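Local coordinates for tubulin binding cofactor C (PDB 5AJ8), which probably acts as a tubulin-folding chaperone, this chain being its C-terminal domain, a beta-helix of short parallel strands, at residues D20-H25 and S164-G169; C41-G46 and S121-I126. The protein carries 1 engineered substitution. One frame throughout, in Å; residues are numbered along the deposited sequence.

Interaction 1: D20-H25 and S164-G169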
ATOM      1  N   ASP A  20      -7.287  -1.611  12.827  1.00 26.82           N
ATOM      2  CA  ASP A  20      -6.917  -0.803  11.687  1.00 24.72           C
ATOM      3  C   ASP A  20      -5.724   0.106  11.998  1.00 21.57           C
ATOM      4  O   ASP A  20      -5.652   0.683  13.078  1.00 26.02           O
ATOM      5  CB  ASP A  20      -8.123  -0.026  11.167  1.00 25.28           C
ATOM      6  CG  ASP A  20      -9.180  -0.952  10.519  1.00 29.17           C
ATOM      7  OD1 ASP A  20      -8.986  -2.211  10.519  1.00 28.46           O
ATOM      8  OD2 ASP A  20     -10.196  -0.421  10.006  1.00 27.29           O
ATOM      9  N   LEU A  21      -4.758   0.172  11.079  1.00 18.99           N
ATOM     10  CA  LEU A  21      -3.523   0.969  11.279  1.00 18.61           C
ATOM     11  C   LEU A  21      -3.495   2.213  10.380  1.00 16.55           C
ATOM     12  O   LEU A  21      -3.957   2.164   9.234  1.00 15.70           O
ATOM     13  CB  LEU A  21      -2.282   0.129  11.007  1.00 19.03           C
ATOM     14  CG  LEU A  21      -2.140  -1.167  11.805  1.00 21.80           C
ATOM     15  CD1 LEU A  21      -0.805  -1.797  11.436  1.00 23.71           C
ATOM     16  CD2 LEU A  21      -2.226  -0.910  13.304  1.00 24.53           C
ATOM     17  N   PHE A  22      -2.960   3.308  10.914  1.00 15.29           N
ATOM     18  CA  PHE A  22      -2.863   4.577  10.203  1.00 15.16           C
ATOM     19  C   PHE A  22      -1.388   4.991  10.143  1.00 14.96           C
ATOM     20  O   PHE A  22      -0.806   5.389  11.133  1.00 16.25           O
ATOM     21  CB  PHE A  22      -3.742   5.629  10.875  1.00 15.81           C
ATOM     22  CG  PHE A  22      -5.210   5.255  10.885  1.00 16.01           C
ATOM     23  CD1 PHE A  22      -5.949   5.301   9.721  1.00 15.24           C
ATOM     24  CD2 PHE A  22      -5.833   4.816  12.041  1.00 17.60           C
ATOM     25  CE1 PHE A  22      -7.283   4.947   9.707  1.00 15.76           C
ATOM     26  CE2 PHE A  22      -7.186   4.436  12.040  1.00 17.55           C
ATOM     27  CZ  PHE A  22      -7.910   4.510  10.870  1.00 16.53           C
ATOM     28  N   ILE A  23      -0.782   4.831   8.975  1.00 14.07           N
ATOM     29  CA  ILE A  23       0.655   5.038   8.789  1.00 15.01           C
ATOM     30  C   ILE A  23       0.854   6.418   8.179  1.00 14.61           C
ATOM     31  O   ILE A  23       0.421   6.666   7.052  1.00 13.89           O
ATOM     32  CB  ILE A  23       1.228   3.924   7.898  1.00 15.35           C
ATOM     33  CG1 ILE A  23       0.999   2.592   8.682  1.00 16.38           C
ATOM     34  CG2 ILE A  23       2.696   4.182   7.521  1.00 14.88           C
ATOM     35  CD1 ILE A  23       1.748   1.378   8.197  1.00 17.54           C
ATOM     36  N   SER A  24       1.477   7.323   8.912  1.00 15.64           N
ATOM     37  CA  SER A  24       1.640   8.699   8.390  1.00 18.19           C
ATOM     38  C   SER A  24       2.740   8.755   7.314  1.00 16.83           C
ATOM     39  O   SER A  24       3.439   7.769   7.067  1.00 14.92           O
ATOM     40  CB  SER A  24       1.890   9.715   9.524  1.00 20.61           C
ATOM     41  OG  SER A  24       1.656  11.045   9.079  1.00 24.06           O
ATOM     42  N   HIS A  25       2.832   9.896   6.642  1.00 18.52           N
ATOM     43  CA  HIS A  25       3.835  10.113   5.575  1.00 19.73           C
ATOM     44  C   HIS A  25       5.239  10.103   6.159  1.00 18.23           C
ATOM     45  O   HIS A  25       5.448  10.569   7.267  1.00 18.15           O
ATOM     46  CB  HIS A  25       3.577  11.399   4.766  1.00 22.96           C
ATOM     47  CG  HIS A  25       3.186  12.585   5.593  1.00 30.99           C
ATOM     48  ND1 HIS A  25       4.097  13.375   6.267  1.00 35.57           N
ATOM     49  CD2 HIS A  25       1.959  13.098   5.876  1.00 36.12           C
ATOM     50  CE1 HIS A  25       3.448  14.330   6.914  1.00 38.92           C
ATOM     51  NE2 HIS A  25       2.152  14.178   6.700  1.00 37.02           N
ATOM     52  N   SER A 164     -12.900   2.406   0.493  1.00 13.22           N
ATOM     53  CA  SER A 164     -12.993   2.786   1.905  1.00 13.10           C
ATOM     54  C   SER A 164     -13.197   4.311   2.061  1.00 13.68           C
ATOM     55  O   SER A 164     -12.439   5.121   1.475  1.00 12.17           O
ATOM     56  CB  SER A 164     -11.745   2.335   2.665  1.00 11.99           C
ATOM     57  OG  SER A 164     -11.735   2.790   4.010  1.00 12.40           O
ATOM     58  N   THR A 165     -14.194   4.672   2.879  1.00 14.27           N
ATOM     59  CA  THR A 165     -14.442   6.065   3.231  1.00 15.64           C
ATOM     60  C   THR A 165     -13.759   6.440   4.531  1.00 15.25           C
ATOM     61  O   THR A 165     -13.910   7.548   4.996  1.00 15.67           O
ATOM     62  CB  THR A 165     -15.943   6.363   3.342  1.00 17.69           C
ATOM     63  OG1 THR A 165     -16.531   5.508   4.325  1.00 19.06           O
ATOM     64  CG2 THR A 165     -16.652   6.148   1.975  1.00 17.94           C
ATOM     65  N   THR A 166     -12.961   5.532   5.090  1.00 15.43           N
ATOM     66  CA  THR A 166     -12.297   5.766   6.372  1.00 16.00           C
ATOM     67  C   THR A 166     -11.393   7.009   6.338  1.00 15.91           C
ATOM     68  O   THR A 166     -10.543   7.131   5.466  1.00 15.08           O
ATOM     69  CB  THR A 166     -11.465   4.536   6.818  1.00 15.81           C
ATOM     70  OG1 THR A 166     -12.340   3.408   7.020  1.00 16.66           O
ATOM     71  CG2 THR A 166     -10.761   4.815   8.121  1.00 16.20           C
ATOM     72  N   VAL A 167     -11.595   7.924   7.290  1.00 16.42           N
ATOM     73  CA  VAL A 167     -10.720   9.074   7.468  1.00 17.48           C
ATOM     74  C   VAL A 167      -9.436   8.655   8.215  1.00 16.81           C
ATOM     75  O   VAL A 167      -9.487   7.851   9.152  1.00 16.36           O
ATOM     76  CB  VAL A 167     -11.436  10.215   8.225  1.00 20.55           C
ATOM     77  CG1 VAL A 167     -10.500  11.412   8.408  1.00 21.07           C
ATOM     78  CG2 VAL A 167     -12.705  10.627   7.471  1.00 22.12           C
ATOM     79  N   PHE A 168      -8.295   9.175   7.772  1.00 15.96           N
ATOM     80  CA  PHE A 168      -7.019   8.886   8.412  1.00 16.46           C
ATOM     81  C   PHE A 168      -6.982   9.462   9.818  1.00 19.52           C
ATOM     82  O   PHE A 168      -7.274  10.656  10.034  1.00 20.84           O
ATOM     83  CB  PHE A 168      -5.845   9.470   7.613  1.00 15.46           C
ATOM     84  CG  PHE A 168      -4.483   9.179   8.223  1.00 14.52           C
ATOM     85  CD1 PHE A 168      -3.932  10.027   9.162  1.00 15.11           C
ATOM     86  CD2 PHE A 168      -3.764   8.062   7.848  1.00 13.68           C
ATOM     87  CE1 PHE A 168      -2.700   9.756   9.728  1.00 15.33           C
ATOM     88  CE2 PHE A 168      -2.526   7.784   8.400  1.00 13.71           C
ATOM     89  CZ  PHE A 168      -1.990   8.628   9.355  1.00 14.50           C
ATOM     90  N   GLY A 169      -6.611   8.620  10.776  1.00 21.18           N
ATOM     91  CA  GLY A 169      -6.111   9.108  12.049  1.00 23.38           C
ATOM     92  C   GLY A 169      -6.838   8.527  13.226  1.00 26.21           C
ATOM     93  O   GLY A 169      -7.911   7.950  13.062  1.00 28.34           O
TER

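Interaction 2: C41-G46 and S121-I126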
ATOM      1  N   CYS A  41      -2.153   3.971   4.571  1.00 10.87           N
ATOM      2  CA  CYS A  41      -0.922   4.750   4.523  1.00 11.43           C
ATOM      3  C   CYS A  41      -1.055   6.041   3.702  1.00 11.76           C
ATOM      4  O   CYS A  41      -1.438   6.019   2.526  1.00 11.17           O
ATOM      5  CB  CYS A  41       0.242   3.955   3.938  1.00 11.96           C
ATOM      6  SG  CYS A  41       0.444   2.263   4.556  1.00 13.39           S
ATOM      7  N   LEU A  42      -0.704   7.158   4.321  1.00 11.65           N
ATOM      8  CA  LEU A  42      -0.466   8.376   3.577  1.00 12.15           C
ATOM      9  C   LEU A  42       0.750   8.110   2.650  1.00 11.85           C
ATOM     10  O   LEU A  42       1.538   7.199   2.897  1.00 11.97           O
ATOM     11  CB  LEU A  42      -0.222   9.551   4.521  1.00 12.92           C
ATOM     12  CG  LEU A  42      -1.351   9.895   5.502  1.00 14.05           C
ATOM     13  CD1 LEU A  42      -0.991  11.093   6.362  1.00 14.95           C
ATOM     14  CD2 LEU A  42      -2.676  10.137   4.777  1.00 14.31           C
ATOM     15  N   PRO A  43       0.867   8.864   1.549  1.00 11.23           N
ATOM     16  CA  PRO A  43       1.963   8.593   0.607  1.00 11.07           C
ATOM     17  C   PRO A  43       3.340   8.579   1.271  1.00 10.91           C
ATOM     18  O   PRO A  43       3.630   9.459   2.039  1.00 11.67           O
ATOM     19  CB  PRO A  43       1.829   9.735  -0.426  1.00 10.99           C
ATOM     20  CG  PRO A  43       0.369  10.090  -0.390  1.00 10.87           C
ATOM     21  CD  PRO A  43      -0.041   9.912   1.044  1.00 11.30           C
ATOM     22  N   ILE A  44       4.153   7.563   0.967  1.00 10.90           N
ATOM     23  CA  ILE A  44       5.516   7.423   1.481  1.00 10.56           C
ATOM     24  C   ILE A  44       6.494   7.810   0.378  1.00 10.63           C
ATOM     25  O   ILE A  44       6.410   7.293  -0.733  1.00  9.59           O
ATOM     26  CB  ILE A  44       5.771   5.963   1.866  1.00 10.65           C
ATOM     27  CG1 ILE A  44       4.668   5.427   2.787  1.00 10.48           C
ATOM     28  CG2 ILE A  44       7.138   5.793   2.489  1.00 11.18           C
ATOM     29  CD1 ILE A  44       4.539   6.203   4.073  1.00 11.28           C
ATOM     30  N   ALA A  45       7.398   8.738   0.674  1.00 11.37           N
ATOM     31  CA  ALA A  45       8.337   9.242  -0.304  1.00 12.57           C
ATOM     32  C   ALA A  45       9.591   8.402  -0.214  1.00 12.93           C
ATOM     33  O   ALA A  45      10.658   8.891   0.110  1.00 12.45           O
ATOM     34  CB  ALA A  45       8.649  10.719  -0.055  1.00 13.79           C
ATOM     35  N   GLY A  46       9.426   7.117  -0.491  1.00 13.85           N
ATOM     36  CA  GLY A  46      10.502   6.113  -0.363  1.00 14.46           C
ATOM     37  C   GLY A  46       9.893   4.720  -0.446  1.00 14.68           C
ATOM     38  O   GLY A  46       8.822   4.544  -1.016  1.00 13.63           O
ATOM     39  N   SER A 121       1.618  13.204  -5.735  1.00 14.11           N
ATOM     40  CA  SER A 121       2.647  14.129  -6.237  1.00 16.20           C
ATOM     41  C   SER A 121       3.230  14.977  -5.083  1.00 16.15           C
ATOM     42  O   SER A 121       4.444  15.036  -4.922  1.00 14.77           O
ATOM     43  CB  SER A 121       2.058  15.045  -7.316  1.00 17.66           C
ATOM     44  OG  SER A 121       2.934  16.108  -7.609  1.00 22.94           O
ATOM     45  N   ARG A 122       2.359  15.609  -4.286  1.00 16.08           N
ATOM     46  CA  ARG A 122       2.800  16.600  -3.296  1.00 17.68           C
ATOM     47  C   ARG A 122       3.341  15.962  -2.009  1.00 17.53           C
ATOM     48  O   ARG A 122       4.358  16.403  -1.509  1.00 19.77           O
ATOM     49  CB  ARG A 122       1.680  17.579  -2.969  1.00 21.38           C
ATOM     50  CG  ARG A 122       1.039  18.273  -4.167  1.00 23.59           C
ATOM     51  CD  ARG A 122       1.992  19.250  -4.803  1.00 28.93           C
ATOM     52  NE  ARG A 122       2.273  20.355  -3.899  1.00 36.06           N
ATOM     53  CZ  ARG A 122       1.671  21.547  -3.929  1.00 40.64           C
ATOM     54  NH1 ARG A 122       0.738  21.816  -4.830  1.00 46.26           N
ATOM     55  NH2 ARG A 122       2.004  22.474  -3.042  1.00 38.17           N
ATOM     56  N   VAL A 123       2.697  14.905  -1.499  1.00 15.71           N
ATOM     57  CA  VAL A 123       3.152  14.225  -0.277  1.00 14.78           C
ATOM     58  C   VAL A 123       4.075  13.050  -0.616  1.00 14.85           C
ATOM     59  O   VAL A 123       5.106  12.874   0.032  1.00 14.97           O
ATOM     60  CB  VAL A 123       1.953  13.770   0.594  1.00 13.93           C
ATOM     61  CG1 VAL A 123       2.414  13.151   1.912  1.00 13.65           C
ATOM     62  CG2 VAL A 123       1.038  14.954   0.870  1.00 14.63           C
ATOM     63  N   GLY A 124       3.721  12.266  -1.646  1.00 14.60           N
ATOM     64  CA  GLY A 124       4.525  11.122  -2.068  1.00 14.04           C
ATOM     65  C   GLY A 124       5.763  11.436  -2.886  1.00 15.08           C
ATOM     66  O   GLY A 124       6.654  10.588  -3.043  1.00 14.07           O
ATOM     67  N   GLU A 125       5.807  12.628  -3.450  1.00 16.52           N
ATOM     68  CA  GLU A 125       6.916  13.050  -4.304  1.00 19.64           C
ATOM     69  C   GLU A 125       7.100  12.161  -5.537  1.00 19.77           C
ATOM     70  O   GLU A 125       8.217  11.897  -5.950  1.00 19.49           O
ATOM     71  CB  GLU A 125       8.224  13.158  -3.502  1.00 23.01           C
ATOM     72  CG  GLU A 125       8.161  14.215  -2.390  1.00 28.16           C
ATOM     73  CD  GLU A 125       9.354  14.187  -1.438  1.00 33.35           C
ATOM     74  OE1 GLU A 125      10.339  13.448  -1.669  1.00 40.33           O
ATOM     75  OE2 GLU A 125       9.318  14.925  -0.445  1.00 41.26           O
ATOM     76  N   ILE A 126       6.001  11.693  -6.115  1.00 18.71           N
ATOM     77  CA  ILE A 126       6.070  11.007  -7.396  1.00 20.31           C
ATOM     78  C   ILE A 126       5.677  12.081  -8.392  1.00 22.51           C
ATOM     79  O   ILE A 126       4.553  12.557  -8.373  1.00 21.93           O
ATOM     80  CB  ILE A 126       5.117   9.798  -7.484  1.00 20.63           C
ATOM     81  CG1 ILE A 126       5.464   8.800  -6.376  1.00 20.29           C
ATOM     82  CG2 ILE A 126       5.155   9.169  -8.880  1.00 20.22           C
ATOM     83  CD1 ILE A 126       4.667   7.524  -6.408  1.00 23.32           C
TER
HETATM   84  O   HOH W   1       5.615  11.193   2.295  1.00 21.25           O
HETATM   85  O   HOH W   2       4.428   7.894  -2.913  1.00 22.69           O

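Interaction 1: D20-H25 and S164-G169
Phe22 and Phe168 form a T-shaped pair, the edge of the Phe22 ring turned toward the face of Phe168, with centroids 5.6 Å apart and planes at 77°. Phe22 also offers CB, which lies over that same ring 3.9 Å from its centroid as a CH-pi contact. Phe168 CG stands anti to the backbone N (chi1 -179°), and beyond it the outer rim of the ring meets the backbone after Phe22. Phe168 CE2 comes 3.4 Å from Ile23 O. Ser24 N lies near the ring plane, 3.7 Å from Phe168 CZ. The Phe22 ring is met in turn by the loop. Gly169 N sits above one face, 3.5 Å from Phe22 CD1. Thr166 CG2 touches the edge in plane, 3.8 Å from Phe22 CE1.

In the next shell, Ser164 OG accepts from Thr166 N in an ST turn and is bonded to Tyr40 OH. Trp99 NE1 bonds to Thr166 O and Ser105 OG to Phe168 N, tying down the loop, while the backbone of Phe22 pairs with Thr172. Strand 21-23 is an outermost strand of one parallel sheet of the beta-helix, and this late loop packs against it. The two segments thus meet through aromatic and van der Waals contacts, while their polar backbone atoms, such as Phe168 N and Thr166 O, bond to other parts of the chain.

Interaction 2: C41-G46 and S121-I126
Pro43 and Gly124 bring the two backbones within 4.5 Å of each other, CA to CA. Beyond this point the 41-46 segment folds into an inverse gamma turn centred on Ala45, with a weak bond from Gly46 N to Ile44 O. In the other segment the chain comes off helix 116-122, and Glu125 breaks the helical path with a positive phi of 60°. The carbonyl of Gly124 faces the turn: Ala45 CA lies 3.5 Å from Gly124 O in a CA-H...O contact, 141° at the hydrogen, and His63 NE2 gives the same oxygen a conventional hydrogen bond.

Two waters bridge the backbones. One lies 2.6 Å from Pro43 O and 2.9 Å from Val123 O, placed to donate to either, but with other acceptors around it cannot serve all of them at once. The other donates to Ile44 O at 3.0 Å and only weakly to Gly124 O.

Residues 42-46 are a corner of the beta-helix, where the chain leaves strand 38-41 of one parallel sheet for strand 47-51 of the other, and the chain coming off helix 116-122 packs onto this corner through residues 123-125.

With no side chain at Gly124, the proline ring settles directly on the peptide, and Pro43 CB is tight against Gly124 CA at 3.4 Å. The ring reaches further along to Val123, its CG 4.1 Å from Val123 CB. Val123 CG1, anti to the backbone N (chi1 -176°), comes up to the carbonyl oxygen and CD of Pro43. Trp119, from the helix, and Tyr96 also touch the proline. Toward the surface, Ala45 CB rests 3.6 Å from Glu125 OE1; the other carboxylate oxygen, OE2, makes a long, weak ion pair with Lys27.

How the interactions relate
Interaction 2 is nested within the chain loop that interaction 1 closes, and the two adjoin through neighbouring turns of the beta-helix. Ile23 O probably accepts a hydrogen bond from Leu42 N, joining strand 21-23 to the end of strand 38-41, while His25 CB packs against both Pro43 O and Val123 CG1. Interaction 1 is a surface contact on an outermost strand and relies on two aromatic rings. Interaction 2 is partly buried, at a corner between sheets, and uses small residues, a proline and bridging waters. In both, a segment from later in the chain covers an early turn of the beta-helix, without direct hydrogen bonds between the paired segments.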